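Local coordinates for uncharacterized protein (Candida albicans, PDB 5K04) that probably serves as the non-catalytic, largely helical subunit of the NatB N-terminal acetyltransferase complex, of the MDM20/NAA25 family, at residues Lys706-Gln709 against Arg710-Ile714; Cys742-Ala745 against Leu746-Leu750; Lys700-Lys703 against Asn704-Leu707. All blocks are in the same frame, centred on the assembly; numbering follows the deposited sequence.

Interaction 1: residues Lys706-Gln709 against Arg710-Ile714; sequences KLVQ and RQHEI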
loop_
_atom_site.group_PDB
_atom_site.type_symbol
_atom_site.label_atom_id
_atom_site.label_comp_id
_atom_site.label_asym_id
_atom_site.label_seq_id
_atom_site.Cartn_x
_atom_site.Cartn_y
_atom_site.Cartn_z
ATOM N N LYS A 706 -36.919 -15.585 10.769
ATOM C CA LYS A 706 -37.460 -14.301 10.305
ATOM C C LYS A 706 -36.492 -13.144 10.574
ATOM O O LYS A 706 -36.873 -12.089 11.084
ATOM C CB LYS A 706 -38.832 -14.032 10.937
ATOM C CG LYS A 706 -39.919 -15.043 10.550
ATOM C CD LYS A 706 -41.293 -14.631 11.068
ATOM C CE LYS A 706 -42.379 -15.545 10.525
ATOM N NZ LYS A 706 -43.726 -15.244 11.105
ATOM N N LEU A 707 -35.224 -13.348 10.207
ATOM C CA LEU A 707 -34.191 -12.365 10.517
ATOM C C LEU A 707 -34.413 -11.055 9.767
ATOM O O LEU A 707 -34.092 -9.978 10.282
ATOM C CB LEU A 707 -32.815 -12.951 10.190
ATOM C CG LEU A 707 -32.545 -14.252 10.940
ATOM C CD1 LEU A 707 -31.331 -14.990 10.400
ATOM C CD2 LEU A 707 -32.398 -13.928 12.422
ATOM N N VAL A 708 -34.957 -11.132 8.552
ATOM C CA VAL A 708 -35.277 -9.940 7.775
ATOM C C VAL A 708 -36.397 -9.151 8.441
ATOM O O VAL A 708 -36.242 -7.964 8.737
ATOM C CB VAL A 708 -35.646 -10.342 6.335
ATOM C CG1 VAL A 708 -36.100 -9.133 5.535
ATOM C CG2 VAL A 708 -34.453 -11.004 5.669
ATOM N N GLN A 709 -37.542 -9.806 8.685
ATOM C CA GLN A 709 -38.719 -9.132 9.237
ATOM C C GLN A 709 -38.386 -8.444 10.550
ATOM O O GLN A 709 -38.735 -7.278 10.766
ATOM C CB GLN A 709 -39.865 -10.133 9.460
ATOM C CG GLN A 709 -40.483 -10.740 8.206
ATOM C CD GLN A 709 -39.653 -11.867 7.586
ATOM O OE1 GLN A 709 -38.660 -12.330 8.153
ATOM N NE2 GLN A 709 -40.062 -12.302 6.406
ATOM N N ARG A 710 -37.705 -9.158 11.439
ATOM C CA ARG A 710 -37.350 -8.587 12.729
ATOM C C ARG A 710 -36.437 -7.372 12.572
ATOM O O ARG A 710 -36.585 -6.380 13.290
ATOM C CB ARG A 710 -36.721 -9.684 13.583
ATOM C CG ARG A 710 -37.737 -10.804 13.840
ATOM C CD ARG A 710 -37.133 -12.098 14.347
ATOM N NE ARG A 710 -36.430 -11.917 15.608
ATOM C CZ ARG A 710 -35.545 -12.785 16.083
ATOM N NH1 ARG A 710 -35.274 -13.888 15.396
ATOM N NH2 ARG A 710 -34.934 -12.551 17.234
ATOM N N GLN A 711 -35.501 -7.421 11.619
ATOM C CA GLN A 711 -34.676 -6.249 11.335
ATOM C C GLN A 711 -35.522 -5.093 10.797
ATOM O O GLN A 711 -35.322 -3.935 11.187
ATOM C CB GLN A 711 -33.566 -6.619 10.348
ATOM C CG GLN A 711 -32.333 -7.235 10.997
ATOM C CD GLN A 711 -31.299 -7.665 9.964
ATOM O OE1 GLN A 711 -30.343 -6.939 9.664
ATOM N NE2 GLN A 711 -31.508 -8.843 9.396
ATOM N N HIS A 712 -36.476 -5.389 9.906
ATOM C CA HIS A 712 -37.372 -4.354 9.393
ATOM C C HIS A 712 -38.225 -3.739 10.501
ATOM O O HIS A 712 -38.515 -2.537 10.474
ATOM C CB HIS A 712 -38.264 -4.934 8.289
ATOM C CG HIS A 712 -37.538 -5.194 7.010
ATOM N ND1 HIS A 712 -38.174 -5.596 5.855
ATOM C CD2 HIS A 712 -36.221 -5.106 6.705
ATOM C CE1 HIS A 712 -37.282 -5.729 4.888
ATOM N NE2 HIS A 712 -36.090 -5.437 5.377
ATOM N N GLU A 713 -38.650 -4.558 11.474
ATOM C CA GLU A 713 -39.468 -4.066 12.583
ATOM C C GLU A 713 -38.668 -3.143 13.498
ATOM O O GLU A 713 -39.186 -2.125 13.970
ATOM C CB GLU A 713 -40.037 -5.241 13.384
ATOM C CG GLU A 713 -41.048 -6.082 12.622
ATOM C CD GLU A 713 -41.559 -7.285 13.413
ATOM O OE1 GLU A 713 -40.958 -7.628 14.454
ATOM O OE2 GLU A 713 -42.561 -7.891 12.976
ATOM N N ILE A 714 -37.409 -3.494 13.768
ATOM C CA ILE A 714 -36.558 -2.664 14.619
ATOM C C ILE A 714 -36.328 -1.312 13.961
ATOM O O ILE A 714 -36.370 -0.265 14.616
ATOM C CB ILE A 714 -35.225 -3.389 14.903
ATOM C CG1 ILE A 714 -35.458 -4.712 15.652
ATOM C CG2 ILE A 714 -34.256 -2.496 15.661
ATOM C CD1 ILE A 714 -34.274 -5.684 15.535
#
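Val708 and His712 lie side by side and point the same way, one methyl of the valine resting on the imidazole. Val708 CG1 sits 3.9 Å from the centroid of the His712 ring, over one face but offset toward the rim, a CH-pi contact in which CE1 and NE2 are the nearest ring atoms. The first torsion of Val708 (chi1 175°) sets CG1 opposite the backbone N and thereby beneath the ring, while CG2 turns the other way, toward helix 729-747. The ring's NE2 is hydrogen-bonded to Lys736 O, which holds the imidazole from its far end.

The arrangement is the first two turns of the alpha-helix 707-717, with Lys706 as its N-cap residue. Lys706 O takes the amide of Arg710 (N to O 3.1 Å) in a nearly straight bond. Further along, His712 N bonds to Val708 O (2.8 Å) and Glu713 N to Gln709 O (2.8 Å).

Leu707 O is gripped twice by one residue. Gln711 N reaches Leu707 O at 3.2 Å from one face of the carbonyl plane, and Gln711 NE2 reaches Leu707 O at 3.0 Å from the opposite face. NE2 points an N-H at it within its own amide plane, although it stands well above the plane of the carbonyl; with OE1 hydrogen-bonded to Asn423 ND2, this buried amide is fixed at both ends.

Arg710 folds back over the start of the helix. Its CG and CD lie against Lys706 O, CG at 3.2 Å, and a bend at chi3 (60°) carries the guanidinium obliquely past Leu707 CD2, 4.1 Å from NH1. That same NH1 is hydrogen-bonded to Leu705 O, just ahead of the helix.

Interaction 2: residues Cys742-Ala745 against Leu746-Leu750; sequences CVVA and LLNSL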
loop_
_atom_site.group_PDB
_atom_site.type_symbol
_atom_site.label_atom_id
_atom_site.label_comp_id
_atom_site.label_asym_id
_atom_site.label_seq_id
_atom_site.Cartn_x
_atom_site.Cartn_y
_atom_site.Cartn_z
ATOM N N CYS A 742 -29.696 -9.032 0.639
ATOM C CA CYS A 742 -28.445 -9.701 0.989
ATOM C C CYS A 742 -28.704 -10.922 1.879
ATOM O O CYS A 742 -28.096 -11.978 1.681
ATOM C CB CYS A 742 -27.468 -8.703 1.634
ATOM S SG CYS A 742 -26.919 -7.363 0.580
ATOM N N VAL A 743 -29.651 -10.823 2.815
ATOM C CA VAL A 743 -29.928 -11.941 3.721
ATOM C C VAL A 743 -30.639 -13.082 2.997
ATOM O O VAL A 743 -30.331 -14.254 3.225
ATOM C CB VAL A 743 -30.747 -11.461 4.935
ATOM C CG1 VAL A 743 -31.280 -12.656 5.717
ATOM C CG2 VAL A 743 -29.899 -10.592 5.838
ATOM N N VAL A 744 -31.606 -12.761 2.126
ATOM C CA VAL A 744 -32.378 -13.794 1.427
ATOM C C VAL A 744 -31.493 -14.566 0.452
ATOM O O VAL A 744 -31.633 -15.787 0.294
ATOM C CB VAL A 744 -33.592 -13.157 0.718
ATOM C CG1 VAL A 744 -34.201 -14.111 -0.330
ATOM C CG2 VAL A 744 -34.639 -12.756 1.747
ATOM N N ALA A 745 -30.563 -13.872 -0.209
ATOM C CA ALA A 745 -29.604 -14.550 -1.074
ATOM C C ALA A 745 -28.828 -15.616 -0.305
ATOM O O ALA A 745 -28.588 -16.712 -0.822
ATOM C CB ALA A 745 -28.657 -13.520 -1.688
ATOM N N LEU A 746 -28.451 -15.315 0.944
ATOM C CA LEU A 746 -27.704 -16.263 1.768
ATOM C C LEU A 746 -28.584 -17.435 2.196
ATOM O O LEU A 746 -28.174 -18.597 2.100
ATOM C CB LEU A 746 -27.118 -15.539 2.990
ATOM C CG LEU A 746 -26.073 -14.465 2.660
ATOM C CD1 LEU A 746 -25.512 -13.783 3.905
ATOM C CD2 LEU A 746 -24.916 -15.049 1.817
ATOM N N LEU A 747 -29.806 -17.141 2.662
ATOM C CA LEU A 747 -30.732 -18.177 3.123
ATOM C C LEU A 747 -31.069 -19.174 2.022
ATOM O O LEU A 747 -31.133 -20.383 2.268
ATOM C CB LEU A 747 -32.009 -17.523 3.639
ATOM C CG LEU A 747 -31.868 -16.708 4.917
ATOM C CD1 LEU A 747 -33.123 -15.898 5.148
ATOM C CD2 LEU A 747 -31.631 -17.632 6.085
ATOM N N ASN A 748 -31.310 -18.680 0.803
ATOM C CA ASN A 748 -31.552 -19.541 -0.349
ATOM C C ASN A 748 -30.309 -20.312 -0.773
ATOM O O ASN A 748 -30.417 -21.249 -1.566
ATOM C CB ASN A 748 -32.058 -18.705 -1.524
ATOM C CG ASN A 748 -33.408 -18.053 -1.244
ATOM O OD1 ASN A 748 -34.125 -18.426 -0.309
ATOM N ND2 ASN A 748 -33.752 -17.067 -2.055
ATOM N N SER A 749 -29.140 -19.926 -0.286
ATOM C CA SER A 749 -27.902 -20.616 -0.602
ATOM C C SER A 749 -27.572 -21.705 0.413
ATOM O O SER A 749 -26.697 -22.532 0.147
ATOM C CB SER A 749 -26.756 -19.606 -0.691
ATOM O OG SER A 749 -26.790 -18.905 -1.920
ATOM N N LEU A 750 -28.231 -21.697 1.573
ATOM C CA LEU A 750 -28.186 -22.824 2.491
ATOM C C LEU A 750 -29.055 -23.946 1.910
ATOM O O LEU A 750 -28.747 -25.121 2.091
ATOM C CB LEU A 750 -28.683 -22.426 3.887
ATOM C CG LEU A 750 -27.981 -21.355 4.728
ATOM C CD1 LEU A 750 -28.920 -20.820 5.814
ATOM C CD2 LEU A 750 -26.753 -21.911 5.373
#
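Val743 and Leu747, Val744 and Asn748, and Ala745 and Ser749 meet one helical turn apart near the end of helix 729-747, close to the C-terminus of the chain, where a type I beta turn runs from Leu747 to Leu750.

The backbone bonds are alpha-helical, i to i+4. Leu747 N binds Val743 O at 3.0 Å in the carbonyl plane, and Asn748 N binds Val744 O, also at 3.0 Å and close to straight. The bond from Leu746 N to Cys742 O is weak and long at 3.4 Å.

Apolar packing runs along the buried side. CG1 of Val743 lies 3.8 Å from CD1 of Leu747, the two side chains running alongside each other in the same direction. This CG1 is the branch opposite the backbone N (chi1 168°), the one that leans along the helix toward the following turn. Leu746 projects on a different side, with its CG 3.4 Å from Cys742 O, and packs on Thr667 of helix 661-682 and on Pro454. Leu747 reaches instead to helix 698-703.

Mixed and polar contacts lie toward the more exposed side. Val744 CG1 comes within 3.5 Å of Asn748 ND2, with the valine and the asparagine again alongside each other. The other end of that amide, OD1, is hydrogen-bonded to Lys703 NZ, which ties the helix end to helix 698-703 and limits rotation of the amide.

Ser749 takes up the last carbonyl of the 742-745 segment with its side chain. With chi1 at -78°, OG stands beside its own backbone N and turns back down the helix, where Ser749 OG donates to Ala745 O at 3.0 Å, tilted 22° from the carbonyl plane.

Interaction 3: residues Lys700-Lys703 against Asn704-Leu707; sequences KEFK and NLKL
Leu705 lies alongside Phe702, the two side chains pointing the same way where helix 698-703 ends. At its root, Leu705 CB sits 3.3 Å from Phe702 O. Leu705 CG follows, 3.5 Å from Glu701 O, and stands beside the residue's own backbone N (chi1 -55°), which keeps the branch point over the last helical turn. From there the methyls part: CD2 stays near Glu701 O, whereas Leu705 CD1 approaches CD2 of the Phe702 ring obliquely at 4.0 Å.

Beneath this packing the backbone changes pattern. Asn704 N still bonds to Lys700 O at 3.1 Å, one alpha-helical step, but Leu705 N turns to Phe702 O, from well above the carbonyl plane. Lys706 N then closes a type I beta turn on Lys703 O (2.9 Å), and the positive phi of Lys706 (60°) redirects the chain into the next helix. A water bridges the joint, donating to Phe702 O at 2.6 Å and accepting from Leu707 N at 2.9 Å. On the exposed side, the Asn704 amide crosses the aliphatic part of Lys700, with ND2 3.7 Å from CG.

At the junction between helices 698-703 and 707-717, Phe702 rests on Leu666 and Leu669 of helix 661-682 and faces helix 729-747, while Leu705 touches Ile653 in a loop.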
loop_
_atom_site.group_PDB
_atom_site.type_symbol
_atom_site.label_atom_id
_atom_site.label_comp_id
_atom_site.label_asym_id
_atom_site.label_seq_id
_atom_site.Cartn_x
_atom_site.Cartn_y
_atom_site.Cartn_z
ATOM N N LYS A 700 -34.566 -23.926 5.541
ATOM C CA LYS A 700 -35.897 -23.808 6.129
ATOM C C LYS A 700 -35.824 -23.301 7.566
ATOM O O LYS A 700 -36.581 -22.405 7.961
ATOM C CB LYS A 700 -36.613 -25.157 6.076
ATOM C CG LYS A 700 -37.931 -25.179 6.817
ATOM C CD LYS A 700 -38.607 -26.537 6.703
ATOM C CE LYS A 700 -40.051 -26.485 7.202
ATOM N NZ LYS A 700 -40.740 -27.816 7.117
ATOM N N GLU A 701 -34.901 -23.851 8.358
ATOM C CA GLU A 701 -34.885 -23.541 9.784
ATOM C C GLU A 701 -34.435 -22.103 10.042
ATOM O O GLU A 701 -34.955 -21.453 10.959
ATOM C CB GLU A 701 -34.023 -24.574 10.526
ATOM C CG GLU A 701 -34.743 -25.945 10.649
ATOM C CD GLU A 701 -33.837 -27.109 11.056
ATOM O OE1 GLU A 701 -32.613 -26.927 11.170
ATOM O OE2 GLU A 701 -34.355 -28.228 11.262
ATOM N N PHE A 702 -33.513 -21.575 9.225
ATOM C CA PHE A 702 -33.066 -20.193 9.420
ATOM C C PHE A 702 -34.095 -19.186 8.894
ATOM O O PHE A 702 -34.295 -18.126 9.498
ATOM C CB PHE A 702 -31.678 -19.976 8.775
ATOM C CG PHE A 702 -30.523 -20.371 9.679
ATOM C CD1 PHE A 702 -30.104 -21.701 9.773
ATOM C CD2 PHE A 702 -29.893 -19.427 10.469
ATOM C CE1 PHE A 702 -29.060 -22.076 10.635
ATOM C CE2 PHE A 702 -28.845 -19.787 11.334
ATOM C CZ PHE A 702 -28.423 -21.115 11.412
ATOM N N LYS A 703 -34.766 -19.510 7.789
ATOM C CA LYS A 703 -35.867 -18.672 7.314
ATOM C C LYS A 703 -36.934 -18.485 8.384
ATOM O O LYS A 703 -37.423 -17.370 8.590
ATOM C CB LYS A 703 -36.474 -19.275 6.055
ATOM C CG LYS A 703 -35.540 -19.194 4.852
ATOM C CD LYS A 703 -36.015 -20.060 3.691
ATOM C CE LYS A 703 -35.049 -19.921 2.513
ATOM N NZ LYS A 703 -35.467 -20.737 1.344
ATOM N N ASN A 704 -37.286 -19.556 9.096
ATOM C CA ASN A 704 -38.317 -19.478 10.126
ATOM C C ASN A 704 -37.934 -18.593 11.306
ATOM O O ASN A 704 -38.808 -18.255 12.108
ATOM C CB ASN A 704 -38.651 -20.883 10.612
ATOM C CG ASN A 704 -39.393 -21.683 9.566
ATOM O OD1 ASN A 704 -40.199 -21.138 8.802
ATOM N ND2 ASN A 704 -39.110 -22.976 9.505
ATOM N N LEU A 705 -36.658 -18.228 11.442
ATOM C CA LEU A 705 -36.232 -17.250 12.439
ATOM C C LEU A 705 -36.591 -15.823 12.047
ATOM O O LEU A 705 -36.536 -14.939 12.906
ATOM C CB LEU A 705 -34.718 -17.342 12.676
ATOM C CG LEU A 705 -34.237 -18.750 13.062
ATOM C CD1 LEU A 705 -32.723 -18.803 13.285
ATOM C CD2 LEU A 705 -34.994 -19.308 14.271
ATOM N N LYS A 706 -36.919 -15.585 10.769
ATOM C CA LYS A 706 -37.460 -14.301 10.305
ATOM C C LYS A 706 -36.492 -13.144 10.574
ATOM O O LYS A 706 -36.873 -12.089 11.084
ATOM C CB LYS A 706 -38.832 -14.032 10.937
ATOM C CG LYS A 706 -39.919 -15.043 10.550
ATOM C CD LYS A 706 -41.293 -14.631 11.068
ATOM C CE LYS A 706 -42.379 -15.545 10.525
ATOM N NZ LYS A 706 -43.726 -15.244 11.105
ATOM N N LEU A 707 -35.224 -13.348 10.207
ATOM C CA LEU A 707 -34.191 -12.365 10.517
ATOM C C LEU A 707 -34.413 -11.055 9.767
ATOM O O LEU A 707 -34.092 -9.978 10.282
ATOM C CB LEU A 707 -32.815 -12.951 10.190
ATOM C CG LEU A 707 -32.545 -14.252 10.940
ATOM C CD1 LEU A 707 -31.331 -14.990 10.400
ATOM C CD2 LEU A 707 -32.398 -13.928 12.422
HETATM O O HOH W 1 -34.624 -15.669 8.661
#

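How the interactions relate
Along the chain the order is interaction 3, interaction 1, interaction 2. Interactions 3 and 1 share Lys706 and Leu707, so helix 698-703 passes almost directly into helix 707-717; their centres are about 11 Å apart. Interaction 2, at the end of helix 729-747, lies about 11 Å from interaction 3 and 15 Å from interaction 1, centre to centre. It packs on both: Val743 CG1 meets Val708 CG2 at 3.6 Å, and Leu747 CD2 meets Phe702 CB at 3.6 Å. The final helix therefore lies against the two preceding ones, building the C-terminal end of this helical subunit, with helix 661-682 as a common neighbour.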